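Local coordinates for protein fimbrin (Schizosaccharomyces pombe, PDB 1RT8) that binds and crosslinks actin filaments through paired calponin-homology domains, serving cell polarity, cytokinesis, mating and spore formation, at residues E12-F17 with N247-N251; W169-H173 with H262-E266; W387-R391 with R501-H505; M420-K426 with D446-I451. One frame throughout, in Å; residues are numbered along the deposited sequence.

Contact 1 (E12-F17 with N247-N251); sequences EERREF and NPKLN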
loop_
_atom_site.group_PDB
_atom_site.type_symbol
_atom_site.label_atom_id
_atom_site.label_comp_id
_atom_site.label_asym_id
_atom_site.label_seq_id
_atom_site.Cartn_x
_atom_site.Cartn_y
_atom_site.Cartn_z
ATOM N N GLU A 12 14.486 -18.788 8.612
ATOM C CA GLU A 12 15.132 -18.053 7.532
ATOM C C GLU A 12 14.502 -16.697 7.264
ATOM O O GLU A 12 15.212 -15.702 7.089
ATOM C CB GLU A 12 15.126 -18.878 6.248
ATOM C CG GLU A 12 15.810 -20.231 6.383
ATOM C CD GLU A 12 16.755 -20.513 5.233
ATOM O OE1 GLU A 12 17.810 -19.846 5.146
ATOM O OE2 GLU A 12 16.436 -21.397 4.411
ATOM N N GLU A 13 13.176 -16.657 7.213
ATOM C CA GLU A 13 12.484 -15.399 6.976
ATOM C C GLU A 13 12.955 -14.368 7.995
ATOM O O GLU A 13 13.327 -13.250 7.637
ATOM C CB GLU A 13 10.972 -15.598 7.077
ATOM C CG GLU A 13 10.353 -16.191 5.827
ATOM C CD GLU A 13 8.901 -16.575 6.020
ATOM O OE1 GLU A 13 8.153 -15.794 6.646
ATOM O OE2 GLU A 13 8.504 -17.656 5.534
ATOM N N ARG A 14 12.961 -14.758 9.265
ATOM C CA ARG A 14 13.397 -13.855 10.323
ATOM C C ARG A 14 14.836 -13.411 10.104
ATOM O O ARG A 14 15.140 -12.221 10.152
ATOM C CB ARG A 14 13.271 -14.533 11.689
ATOM C CG ARG A 14 13.778 -13.682 12.848
ATOM C CD ARG A 14 13.412 -14.310 14.180
ATOM N NE ARG A 14 13.820 -15.710 14.248
ATOM C CZ ARG A 14 15.084 -16.124 14.229
ATOM N NH1 ARG A 14 16.076 -15.247 14.148
ATOM N NH2 ARG A 14 15.355 -17.423 14.284
ATOM N N ARG A 15 15.720 -14.374 9.853
ATOM C CA ARG A 15 17.127 -14.059 9.638
ATOM C C ARG A 15 17.330 -13.119 8.460
ATOM O O ARG A 15 17.915 -12.042 8.603
ATOM C CB ARG A 15 17.940 -15.337 9.400
ATOM C CG ARG A 15 19.427 -15.072 9.191
ATOM C CD ARG A 15 20.224 -16.322 8.816
ATOM N NE ARG A 15 20.274 -17.323 9.878
ATOM C CZ ARG A 15 19.314 -18.208 10.126
ATOM N NH1 ARG A 15 18.214 -18.224 9.383
ATOM N NH2 ARG A 15 19.456 -19.086 11.110
ATOM N N GLU A 16 16.841 -13.528 7.293
ATOM C CA GLU A 16 16.993 -12.730 6.085
ATOM C C GLU A 16 16.334 -11.358 6.186
ATOM O O GLU A 16 16.926 -10.361 5.778
ATOM C CB GLU A 16 16.450 -13.496 4.870
ATOM C CG GLU A 16 17.120 -14.851 4.626
ATOM C CD GLU A 16 18.645 -14.778 4.664
ATOM O OE1 GLU A 16 19.218 -13.829 4.098
ATOM O OE2 GLU A 16 19.271 -15.678 5.258
ATOM N N PHE A 17 15.118 -11.293 6.729
ATOM C CA PHE A 17 14.439 -10.002 6.860
ATOM C C PHE A 17 15.267 -9.055 7.726
ATOM O O PHE A 17 15.441 -7.881 7.393
ATOM C CB PHE A 17 13.041 -10.179 7.471
ATOM C CG PHE A 17 12.057 -10.861 6.559
ATOM C CD1 PHE A 17 10.844 -11.327 7.051
ATOM C CD2 PHE A 17 12.342 -11.041 5.210
ATOM C CE1 PHE A 17 9.932 -11.963 6.216
ATOM C CE2 PHE A 17 11.431 -11.677 4.364
ATOM C CZ PHE A 17 10.226 -12.139 4.870
ATOM N N ASN A 247 10.353 -21.429 -0.360
ATOM C CA ASN A 247 9.822 -20.305 0.398
ATOM C C ASN A 247 9.334 -19.221 -0.563
ATOM O O ASN A 247 10.128 -18.597 -1.276
ATOM C CB ASN A 247 10.889 -19.751 1.339
ATOM C CG ASN A 247 10.313 -18.795 2.356
ATOM O OD1 ASN A 247 9.889 -17.690 2.014
ATOM N ND2 ASN A 247 10.280 -19.219 3.614
ATOM N N PRO A 248 8.011 -18.990 -0.597
ATOM C CA PRO A 248 7.374 -17.993 -1.466
ATOM C C PRO A 248 7.952 -16.582 -1.341
ATOM O O PRO A 248 8.180 -15.901 -2.344
ATOM C CB PRO A 248 5.912 -18.033 -1.032
ATOM C CG PRO A 248 5.747 -19.397 -0.437
ATOM C CD PRO A 248 7.024 -19.594 0.313
ATOM N N LYS A 249 8.187 -16.159 -0.105
ATOM C CA LYS A 249 8.700 -14.824 0.173
ATOM C C LYS A 249 10.153 -14.617 -0.237
ATOM O O LYS A 249 10.465 -13.705 -1.009
ATOM C CB LYS A 249 8.543 -14.513 1.662
ATOM C CG LYS A 249 7.142 -14.783 2.210
ATOM C CD LYS A 249 7.079 -14.483 3.697
ATOM C CE LYS A 249 5.710 -14.773 4.260
ATOM N NZ LYS A 249 5.718 -14.587 5.730
ATOM N N LEU A 250 11.046 -15.449 0.285
ATOM C CA LEU A 250 12.458 -15.305 -0.038
ATOM C C LEU A 250 12.715 -15.484 -1.529
ATOM O O LEU A 250 13.564 -14.801 -2.092
ATOM C CB LEU A 250 13.292 -16.296 0.777
ATOM C CG LEU A 250 13.134 -16.121 2.292
ATOM C CD1 LEU A 250 13.912 -17.204 3.034
ATOM C CD2 LEU A 250 13.611 -14.739 2.697
ATOM N N ASN A 251 11.982 -16.388 -2.175
ATOM C CA ASN A 251 12.178 -16.599 -3.607
ATOM C C ASN A 251 11.622 -15.421 -4.403
ATOM O O ASN A 251 12.198 -15.022 -5.412
ATOM C CB ASN A 251 11.531 -17.918 -4.059
ATOM C CG ASN A 251 12.461 -19.115 -3.890
ATOM O OD1 ASN A 251 13.417 -19.285 -4.654
ATOM N ND2 ASN A 251 12.188 -19.945 -2.889
#

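Contact 2 (W169-H173 with H262-E266); sequences WFNYH and HPGLE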
loop_
_atom_site.group_PDB
_atom_site.type_symbol
_atom_site.label_atom_id
_atom_site.label_comp_id
_atom_site.label_asym_id
_atom_site.label_seq_id
_atom_site.Cartn_x
_atom_site.Cartn_y
_atom_site.Cartn_z
ATOM N N TRP A 169 7.543 -11.807 -16.668
ATOM C CA TRP A 169 8.937 -11.514 -16.997
ATOM C C TRP A 169 9.773 -12.794 -17.009
ATOM O O TRP A 169 10.426 -13.120 -18.002
ATOM C CB TRP A 169 9.510 -10.544 -15.965
ATOM C CG TRP A 169 10.967 -10.247 -16.135
ATOM C CD1 TRP A 169 11.539 -9.429 -17.072
ATOM C CD2 TRP A 169 12.043 -10.743 -15.325
ATOM N NE1 TRP A 169 12.900 -9.381 -16.889
ATOM C CE2 TRP A 169 13.237 -10.177 -15.825
ATOM C CE3 TRP A 169 12.113 -11.611 -14.225
ATOM C CZ2 TRP A 169 14.487 -10.450 -15.262
ATOM C CZ3 TRP A 169 13.358 -11.885 -13.666
ATOM C CH2 TRP A 169 14.528 -11.303 -14.187
ATOM N N PHE A 170 9.754 -13.502 -15.885
ATOM C CA PHE A 170 10.487 -14.751 -15.727
ATOM C C PHE A 170 10.182 -15.653 -16.924
ATOM O O PHE A 170 11.095 -16.143 -17.589
ATOM C CB PHE A 170 10.051 -15.415 -14.407
ATOM C CG PHE A 170 10.983 -16.487 -13.907
ATOM C CD1 PHE A 170 11.135 -16.696 -12.538
ATOM C CD2 PHE A 170 11.693 -17.295 -14.787
ATOM C CE1 PHE A 170 11.978 -17.686 -12.052
ATOM C CE2 PHE A 170 12.539 -18.292 -14.312
ATOM C CZ PHE A 170 12.684 -18.489 -12.941
ATOM N N ASN A 171 8.896 -15.845 -17.214
ATOM C CA ASN A 171 8.494 -16.697 -18.328
ATOM C C ASN A 171 8.891 -16.159 -19.695
ATOM O O ASN A 171 9.191 -16.930 -20.604
ATOM C CB ASN A 171 6.989 -16.957 -18.291
ATOM C CG ASN A 171 6.602 -17.912 -17.189
ATOM O OD1 ASN A 171 7.195 -18.987 -17.047
ATOM N ND2 ASN A 171 5.605 -17.534 -16.399
ATOM N N TYR A 172 8.885 -14.842 -19.848
ATOM C CA TYR A 172 9.286 -14.242 -21.112
ATOM C C TYR A 172 10.684 -14.750 -21.465
ATOM O O TYR A 172 10.970 -15.055 -22.621
ATOM C CB TYR A 172 9.308 -12.719 -20.992
ATOM C CG TYR A 172 10.036 -12.028 -22.126
ATOM C CD1 TYR A 172 9.436 -11.869 -23.379
ATOM C CD2 TYR A 172 11.329 -11.534 -21.944
ATOM C CE1 TYR A 172 10.111 -11.230 -24.424
ATOM C CE2 TYR A 172 12.010 -10.898 -22.976
ATOM C CZ TYR A 172 11.399 -10.745 -24.212
ATOM O OH TYR A 172 12.077 -10.101 -25.223
ATOM N N HIS A 173 11.550 -14.850 -20.460
ATOM C CA HIS A 173 12.912 -15.321 -20.675
ATOM C C HIS A 173 13.017 -16.837 -20.864
ATOM O O HIS A 173 13.732 -17.300 -21.751
ATOM C CB HIS A 173 13.806 -14.876 -19.522
ATOM C CG HIS A 173 14.104 -13.411 -19.529
ATOM N ND1 HIS A 173 14.831 -12.809 -20.532
ATOM C CD2 HIS A 173 13.741 -12.424 -18.679
ATOM C CE1 HIS A 173 14.902 -11.510 -20.300
ATOM N NE2 HIS A 173 14.248 -11.251 -19.181
ATOM N N HIS A 262 18.810 -6.575 -13.532
ATOM C CA HIS A 262 19.053 -7.219 -14.818
ATOM C C HIS A 262 17.794 -7.549 -15.622
ATOM O O HIS A 262 17.566 -8.704 -15.981
ATOM C CB HIS A 262 19.873 -8.491 -14.590
ATOM C CG HIS A 262 21.243 -8.229 -14.046
ATOM N ND1 HIS A 262 22.273 -7.743 -14.825
ATOM C CD2 HIS A 262 21.743 -8.342 -12.793
ATOM C CE1 HIS A 262 23.347 -7.569 -14.075
ATOM N NE2 HIS A 262 23.052 -7.925 -12.837
ATOM N N PRO A 263 16.971 -6.533 -15.935
ATOM C CA PRO A 263 15.738 -6.743 -16.700
ATOM C C PRO A 263 15.960 -7.624 -17.929
ATOM O O PRO A 263 15.116 -8.455 -18.269
ATOM C CB PRO A 263 15.324 -5.322 -17.080
ATOM C CG PRO A 263 15.819 -4.519 -15.937
ATOM C CD PRO A 263 17.191 -5.097 -15.686
ATOM N N GLY A 264 17.094 -7.426 -18.593
ATOM C CA GLY A 264 17.409 -8.207 -19.777
ATOM C C GLY A 264 16.463 -7.979 -20.943
ATOM O O GLY A 264 16.192 -8.893 -21.722
ATOM N N LEU A 265 15.951 -6.758 -21.062
ATOM C CA LEU A 265 15.042 -6.417 -22.147
ATOM C C LEU A 265 15.746 -5.413 -23.056
ATOM O O LEU A 265 16.399 -4.479 -22.577
ATOM C CB LEU A 265 13.749 -5.817 -21.586
ATOM C CG LEU A 265 12.936 -6.693 -20.623
ATOM C CD1 LEU A 265 11.881 -5.842 -19.950
ATOM C CD2 LEU A 265 12.294 -7.857 -21.365
ATOM N N GLU A 266 15.619 -5.614 -24.363
ATOM C CA GLU A 266 16.258 -4.744 -25.346
ATOM C C GLU A 266 15.428 -3.522 -25.738
ATOM O O GLU A 266 14.286 -3.649 -26.188
ATOM C CB GLU A 266 16.610 -5.551 -26.598
ATOM C CG GLU A 266 17.816 -6.467 -26.425
ATOM C CD GLU A 266 18.031 -7.378 -27.617
ATOM O OE1 GLU A 266 17.906 -6.895 -28.763
ATOM O OE2 GLU A 266 18.332 -8.574 -27.411
#

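Contact 3 (W387-R391 with R501-H505); sequences WQMMR and RLVLH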
loop_
_atom_site.group_PDB
_atom_site.type_symbol
_atom_site.label_atom_id
_atom_site.label_comp_id
_atom_site.label_asym_id
_atom_site.label_seq_id
_atom_site.Cartn_x
_atom_site.Cartn_y
_atom_site.Cartn_z
ATOM N N TRP A 387 -17.746 7.620 -4.945
ATOM C CA TRP A 387 -17.664 8.800 -4.091
ATOM C C TRP A 387 -18.878 8.884 -3.174
ATOM O O TRP A 387 -18.737 9.130 -1.978
ATOM C CB TRP A 387 -17.570 10.084 -4.916
ATOM C CG TRP A 387 -17.750 11.318 -4.082
ATOM C CD1 TRP A 387 -18.718 12.270 -4.225
ATOM C CD2 TRP A 387 -16.960 11.717 -2.949
ATOM N NE1 TRP A 387 -18.582 13.240 -3.252
ATOM C CE2 TRP A 387 -17.510 12.922 -2.457
ATOM C CE3 TRP A 387 -15.840 11.173 -2.307
ATOM C CZ2 TRP A 387 -16.979 13.594 -1.347
ATOM C CZ3 TRP A 387 -15.307 11.846 -1.199
ATOM C CH2 TRP A 387 -15.877 13.040 -0.735
ATOM N N GLN A 388 -20.071 8.683 -3.724
ATOM C CA GLN A 388 -21.275 8.738 -2.898
ATOM C C GLN A 388 -21.185 7.716 -1.772
ATOM O O GLN A 388 -21.628 7.978 -0.653
ATOM C CB GLN A 388 -22.520 8.465 -3.738
ATOM C CG GLN A 388 -22.877 9.606 -4.644
ATOM C CD GLN A 388 -23.300 10.836 -3.877
ATOM O OE1 GLN A 388 -22.910 11.952 -4.221
ATOM N NE2 GLN A 388 -24.107 10.644 -2.831
ATOM N N MET A 389 -20.624 6.549 -2.073
ATOM C CA MET A 389 -20.468 5.509 -1.062
ATOM C C MET A 389 -19.497 5.987 0.021
ATOM O O MET A 389 -19.767 5.855 1.216
ATOM C CB MET A 389 -19.947 4.213 -1.693
ATOM C CG MET A 389 -20.004 3.014 -0.765
ATOM S SD MET A 389 -19.232 1.531 -1.453
ATOM C CE MET A 389 -20.640 0.683 -2.156
ATOM N N MET A 390 -18.363 6.543 -0.396
ATOM C CA MET A 390 -17.386 7.044 0.563
ATOM C C MET A 390 -17.974 8.204 1.362
ATOM O O MET A 390 -17.816 8.272 2.576
ATOM C CB MET A 390 -16.115 7.529 -0.148
ATOM C CG MET A 390 -15.164 8.322 0.756
ATOM S SD MET A 390 -13.580 8.786 -0.033
ATOM C CE MET A 390 -12.687 7.259 0.071
ATOM N N ARG A 391 -18.651 9.115 0.672
ATOM C CA ARG A 391 -19.233 10.281 1.322
ATOM C C ARG A 391 -20.296 9.941 2.366
ATOM O O ARG A 391 -20.314 10.526 3.457
ATOM C CB ARG A 391 -19.832 11.223 0.277
ATOM C CG ARG A 391 -20.413 12.498 0.862
ATOM C CD ARG A 391 -19.330 13.336 1.541
ATOM N NE ARG A 391 -19.876 14.550 2.145
ATOM C CZ ARG A 391 -20.522 14.600 3.310
ATOM N NH1 ARG A 391 -20.716 13.498 4.020
ATOM N NH2 ARG A 391 -20.966 15.766 3.773
ATOM N N ARG A 501 -12.890 16.552 -3.451
ATOM C CA ARG A 501 -13.350 15.330 -2.799
ATOM C C ARG A 501 -12.271 14.718 -1.915
ATOM O O ARG A 501 -12.566 14.133 -0.868
ATOM C CB ARG A 501 -13.778 14.291 -3.829
ATOM C CG ARG A 501 -14.955 14.712 -4.671
ATOM C CD ARG A 501 -15.215 13.661 -5.710
ATOM N NE ARG A 501 -16.450 13.916 -6.422
ATOM C CZ ARG A 501 -16.815 13.272 -7.524
ATOM N NH1 ARG A 501 -16.027 12.339 -8.038
ATOM N NH2 ARG A 501 -17.976 13.554 -8.097
ATOM N N LEU A 502 -11.022 14.846 -2.337
ATOM C CA LEU A 502 -9.937 14.269 -1.569
ATOM C C LEU A 502 -9.657 15.122 -0.343
ATOM O O LEU A 502 -9.282 14.598 0.704
ATOM C CB LEU A 502 -8.697 14.101 -2.452
ATOM C CG LEU A 502 -8.978 13.297 -3.735
ATOM C CD1 LEU A 502 -7.677 12.995 -4.492
ATOM C CD2 LEU A 502 -9.677 11.991 -3.379
ATOM N N VAL A 503 -9.861 16.430 -0.459
ATOM C CA VAL A 503 -9.657 17.298 0.692
ATOM C C VAL A 503 -10.739 16.966 1.720
ATOM O O VAL A 503 -10.466 16.884 2.914
ATOM C CB VAL A 503 -9.770 18.800 0.326
ATOM C CG1 VAL A 503 -9.878 19.643 1.610
ATOM C CG2 VAL A 503 -8.545 19.240 -0.489
ATOM N N LEU A 504 -11.965 16.758 1.259
ATOM C CA LEU A 504 -13.058 16.454 2.181
ATOM C C LEU A 504 -12.817 15.124 2.891
ATOM O O LEU A 504 -13.088 15.003 4.087
ATOM C CB LEU A 504 -14.408 16.467 1.443
ATOM C CG LEU A 504 -15.681 16.380 2.310
ATOM C CD1 LEU A 504 -16.895 16.964 1.574
ATOM C CD2 LEU A 504 -15.917 14.943 2.698
ATOM N N HIS A 505 -12.296 14.131 2.168
ATOM C CA HIS A 505 -11.984 12.824 2.764
ATOM C C HIS A 505 -10.990 13.002 3.916
ATOM O O HIS A 505 -11.135 12.405 4.976
ATOM C CB HIS A 505 -11.383 11.889 1.702
ATOM C CG HIS A 505 -10.694 10.676 2.259
ATOM N ND1 HIS A 505 -9.320 10.567 2.333
ATOM C CD2 HIS A 505 -11.188 9.513 2.752
ATOM C CE1 HIS A 505 -8.997 9.392 2.847
ATOM N NE2 HIS A 505 -10.113 8.734 3.110
#

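Contact 4 (M420-K426 with D446-I451); sequences MAAKGGK and DVLHGI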
loop_
_atom_site.group_PDB
_atom_site.type_symbol
_atom_site.label_atom_id
_atom_site.label_comp_id
_atom_site.label_asym_id
_atom_site.label_seq_id
_atom_site.Cartn_x
_atom_site.Cartn_y
_atom_site.Cartn_z
ATOM N N MET A 420 -11.618 24.793 13.997
ATOM C CA MET A 420 -10.399 24.155 14.478
ATOM C C MET A 420 -9.164 24.993 14.097
ATOM O O MET A 420 -8.290 25.239 14.926
ATOM C CB MET A 420 -10.303 22.749 13.869
ATOM C CG MET A 420 -9.843 21.671 14.830
ATOM S SD MET A 420 -10.775 21.641 16.371
ATOM C CE MET A 420 -11.363 19.960 16.433
ATOM N N ALA A 421 -9.116 25.446 12.848
ATOM C CA ALA A 421 -7.997 26.241 12.341
ATOM C C ALA A 421 -7.869 27.616 13.002
ATOM O O ALA A 421 -6.768 28.165 13.100
ATOM C CB ALA A 421 -8.126 26.413 10.835
ATOM N N ALA A 422 -8.993 28.173 13.445
ATOM C CA ALA A 422 -8.993 29.489 14.081
ATOM C C ALA A 422 -8.442 29.473 15.502
ATOM O O ALA A 422 -8.372 30.517 16.148
ATOM C CB ALA A 422 -10.405 30.060 14.093
ATOM N N LYS A 423 -8.058 28.300 15.990
ATOM C CA LYS A 423 -7.525 28.178 17.342
ATOM C C LYS A 423 -6.006 28.369 17.365
ATOM O O LYS A 423 -5.266 27.482 17.796
ATOM C CB LYS A 423 -7.892 26.810 17.939
ATOM C CG LYS A 423 -9.389 26.523 17.924
ATOM C CD LYS A 423 -9.754 25.264 18.701
ATOM C CE LYS A 423 -11.260 25.001 18.593
ATOM N NZ LYS A 423 -11.760 23.901 19.476
ATOM N N GLY A 424 -5.552 29.532 16.903
ATOM C CA GLY A 424 -4.128 29.832 16.888
ATOM C C GLY A 424 -3.443 29.498 15.576
ATOM O O GLY A 424 -2.223 29.368 15.523
ATOM N N GLY A 425 -4.223 29.369 14.510
ATOM C CA GLY A 425 -3.653 29.028 13.217
ATOM C C GLY A 425 -2.816 30.121 12.580
ATOM O O GLY A 425 -2.922 31.288 12.950
ATOM N N LYS A 426 -1.985 29.744 11.613
ATOM C CA LYS A 426 -1.133 30.707 10.931
ATOM C C LYS A 426 -1.621 31.019 9.522
ATOM O O LYS A 426 -1.263 32.045 8.950
ATOM C CB LYS A 426 0.314 30.198 10.889
ATOM C CG LYS A 426 0.970 30.114 12.269
ATOM C CD LYS A 426 1.112 31.494 12.899
ATOM C CE LYS A 426 1.414 31.409 14.391
ATOM N NZ LYS A 426 2.676 30.679 14.686
ATOM N N ASP A 446 -3.147 23.989 10.376
ATOM C CA ASP A 446 -3.875 24.775 11.384
ATOM C C ASP A 446 -5.033 23.965 11.975
ATOM O O ASP A 446 -5.331 24.065 13.170
ATOM C CB ASP A 446 -4.454 26.063 10.786
ATOM C CG ASP A 446 -3.409 27.130 10.569
ATOM O OD1 ASP A 446 -2.307 27.016 11.137
ATOM O OD2 ASP A 446 -3.702 28.091 9.833
ATOM N N VAL A 447 -5.704 23.183 11.129
ATOM C CA VAL A 447 -6.810 22.354 11.601
ATOM C C VAL A 447 -6.253 21.380 12.639
ATOM O O VAL A 447 -6.816 21.214 13.722
ATOM C CB VAL A 447 -7.430 21.539 10.455
ATOM C CG1 VAL A 447 -8.494 20.603 11.004
ATOM C CG2 VAL A 447 -8.041 22.474 9.419
ATOM N N LEU A 448 -5.136 20.744 12.299
ATOM C CA LEU A 448 -4.496 19.780 13.184
ATOM C C LEU A 448 -4.036 20.454 14.470
ATOM O O LEU A 448 -4.055 19.848 15.551
ATOM C CB LEU A 448 -3.309 19.127 12.464
ATOM C CG LEU A 448 -3.685 18.156 11.334
ATOM C CD1 LEU A 448 -2.535 17.953 10.360
ATOM C CD2 LEU A 448 -4.086 16.838 11.948
ATOM N N HIS A 449 -3.622 21.707 14.344
ATOM C CA HIS A 449 -3.161 22.480 15.485
ATOM C C HIS A 449 -4.345 22.735 16.405
ATOM O O HIS A 449 -4.196 22.818 17.626
ATOM C CB HIS A 449 -2.550 23.808 15.023
ATOM C CG HIS A 449 -2.123 24.692 16.154
ATOM N ND1 HIS A 449 -2.924 25.698 16.654
ATOM C CD2 HIS A 449 -1.014 24.672 16.932
ATOM C CE1 HIS A 449 -2.327 26.256 17.693
ATOM N NE2 HIS A 449 -1.168 25.652 17.883
ATOM N N GLY A 450 -5.530 22.861 15.817
ATOM C CA GLY A 450 -6.709 23.075 16.634
ATOM C C GLY A 450 -7.108 21.814 17.386
ATOM O O GLY A 450 -7.652 21.884 18.490
ATOM N N ILE A 451 -6.841 20.654 16.792
ATOM C CA ILE A 451 -7.190 19.373 17.404
ATOM C C ILE A 451 -6.234 19.027 18.534
ATOM O O ILE A 451 -6.651 18.576 19.600
ATOM C CB ILE A 451 -7.167 18.246 16.356
ATOM C CG1 ILE A 451 -8.232 18.515 15.292
ATOM C CG2 ILE A 451 -7.442 16.889 17.005
ATOM C CD1 ILE A 451 -8.235 17.489 14.180
HETATM O O HOH W 1 -4.997 26.395 14.838
#

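Contact 1 (E12-F17 with N247-N251)
Within actin-binding region 1, the first helix of calponin-homology (CH) domain 1 meets the N-terminal turn of helix 248-261 of CH domain 2, and E13 and L250 hold the centre of this interdomain contact. The carboxylate of E13 is gripped at both oxygens. OE1 forms a salt bridge with K249 NZ at 2.9 Å, the amine standing above the carboxylate plane. OE2 accepts from N247 ND2 at 3.0 Å through its anti lone pair, with the two flat groups turned 81° apart. N247 also caps the helix: its OD1 receives L250 N at 3.1 Å, so a single amide serves its own helix end with the oxygen and the other domain with the nitrogen. The K249 chain runs extended to the carboxylate and passes the edge of the F17 ring, CD lying 4.1 Å from F17 CZ. L250 fits as a knob into a hole formed by E12, E13, E16 and F17; its CD1 reaches E12 CB and its CD2 reaches E16 CB, each at 3.8 Å. Around this core, F17 packs on L121, V124 and I128 of helix 117-131, whereas E12 and L250 both touch A242 of the short helix 240-244.

Contact 2 (W169-H173 with H262-E266)
W169 and H173, one turn apart on helix 162-176, direct their ring N-H groups at the same backbone oxygen, that of P263. The indole comes in edge-on: NE1 lies 2.8 Å from P263 O, the N-H...O angle is 157°, and the donor sits in the carbonyl plane on a lone pair. The imidazole approaches more obliquely, with NE2 3.1 Å from P263 O and tilted from both the carbonyl plane and its own ring plane. The two torsions differ in a way that brings the rings together. W169 has CG anti to the backbone N (chi1 176°), while H173 has CG anti to the carbonyl carbon, which sets H173 CD2 over one face of the indole, toward its rim. Y172 CD2 in turn lies over the centre of one imidazole face. Farther along the loop, Y172 CE2 meets L265 CD2 at 3.5 Å, an oblique apolar touch at the exposed margin. G264 lies close to the histidine edge; its O is 3.2 Å from H173 CE1. Replacing W169 with a phenylalanine would probably cost P263 O its straighter N-H bond, leaving H173 NE2 as its donor from this helix segment, and trim the indole face that H173 CD2 rests on. F259 meets the indole edge-to-face, tying it also to helix 248-261. Two donors on one oxygen imply that the chain leaving this helix is fixed by a backbone atom rather than by the proline ring, and the NE2 bond implies that H173 carries a proton on that nitrogen.

Contact 3 (W387-R391 with R501-H505)
W387 and R501 account for the greater part of this interface, and L504 follows. The extended arginine lies along one face of the indole: CG stands over the centre of the ring system, 3.8 Å above its plane, and CD is 3.8 Å from the centroid of the five-membered ring, a CH-pi contact over the face. Beyond CD the guanidinium continues nearly flat on the indole, with planes 13° apart and NE 3.6 Å from W387 CD1. CZ is displaced from the five-membered ring, so the cation-pi component is off-centre, and the stack is carried by aliphatic chain and guanidinium together. The opposite face of the indole is covered from its own helix by R391 CB. At the far end of the six-membered ring, CH2 is 3.5 Å from R501 O, and L504 CD2 meets the same carbon at the ring edge at 3.9 Å. L504 has CG anti to the backbone N (chi1 -171°), which turns its two methyls toward W387 and R391; CD1 comes to 3.9 Å from R391 NE. The guanidinium of R391 has its polar partners elsewhere, in L408 O and a salt bridge to D410. Beside them, M390 SD approaches H505 CD2 at 3.7 Å, an oblique sulfur-aromatic contact. The two helical segments run nearly parallel, at 22°, joining CH domains 3 and 4 of actin-binding region 2. F290 of helix 282-296 touches W387 and M390, and M413 of helix 410-421 touches R391 and L504.

Contact 4 (M420-K426 with D446-I451)
M420 and A421, in the last turn of helix 410-421, press closely against helix 442-451, as does the backbone at G425-K426, whereas the exposed K423 side chain lies more loosely beside G450. At the tight end, M420 O is 3.2 Å from G450 CA in a CA-H...O contact, and a side chain at G450 would collide with that oxygen. A chi1 of -138° puts M420 CG 3.6 Å from I451 CG1, and the bends at chi2 and chi3 bring CE back to the same carbon. A421 CB packs on D446 CB at 3.7 Å. On the exposed side, K423 CD stays 4.0 Å from G450 O. A water lies within hydrogen-bonding distance of A421 O (3.0 Å), D446 O (2.9 Å) and H449 ND1, in the plane of the imidazole at its edge. D446 holds the chain at G425-K426: K426 N donates to OD1 at 2.8 Å with an N-H...O angle of 164°, from above the carboxylate plane, and G425 CA lies 3.2 Å from the same oxygen. The carboxylate also accepts from Y458 OH at OD1 and from G427 N at OD2. An alanine in place of D446 would probably strand the amides of K426 and G427 and the Y458 hydroxyl without their shared acceptor, leaving the G424-K426 backbone free to shift. The chemistry thus divides: close backbone and apolar packing joins the helices, while the D446 carboxylate binds the amides of K426 and G427, and a water bridges A421 O, D446 O and H449.

The contacts fall into two pairs, one in each actin-binding region. Contact 1 uses the start of helix 248-261, and contact 2 the loop that follows its end, their centres 24 Å apart; their segments alternate along the chain, contact 1 joining CH domains 1 and 2 and contact 2 lying within CH domain 2. Contacts 3 and 4 have centres 22 Å apart, and contact 4, inside CH domain 4, is nested in the loop that contact 3 closes between CH domains 3 and 4. The pairs follow in series on opposite sides of the chain's centre, with contacts 1 and 3 centred 39 Å apart. Each region thus has its own interdomain junction, consistent with two actin-binding units in one crosslinking core.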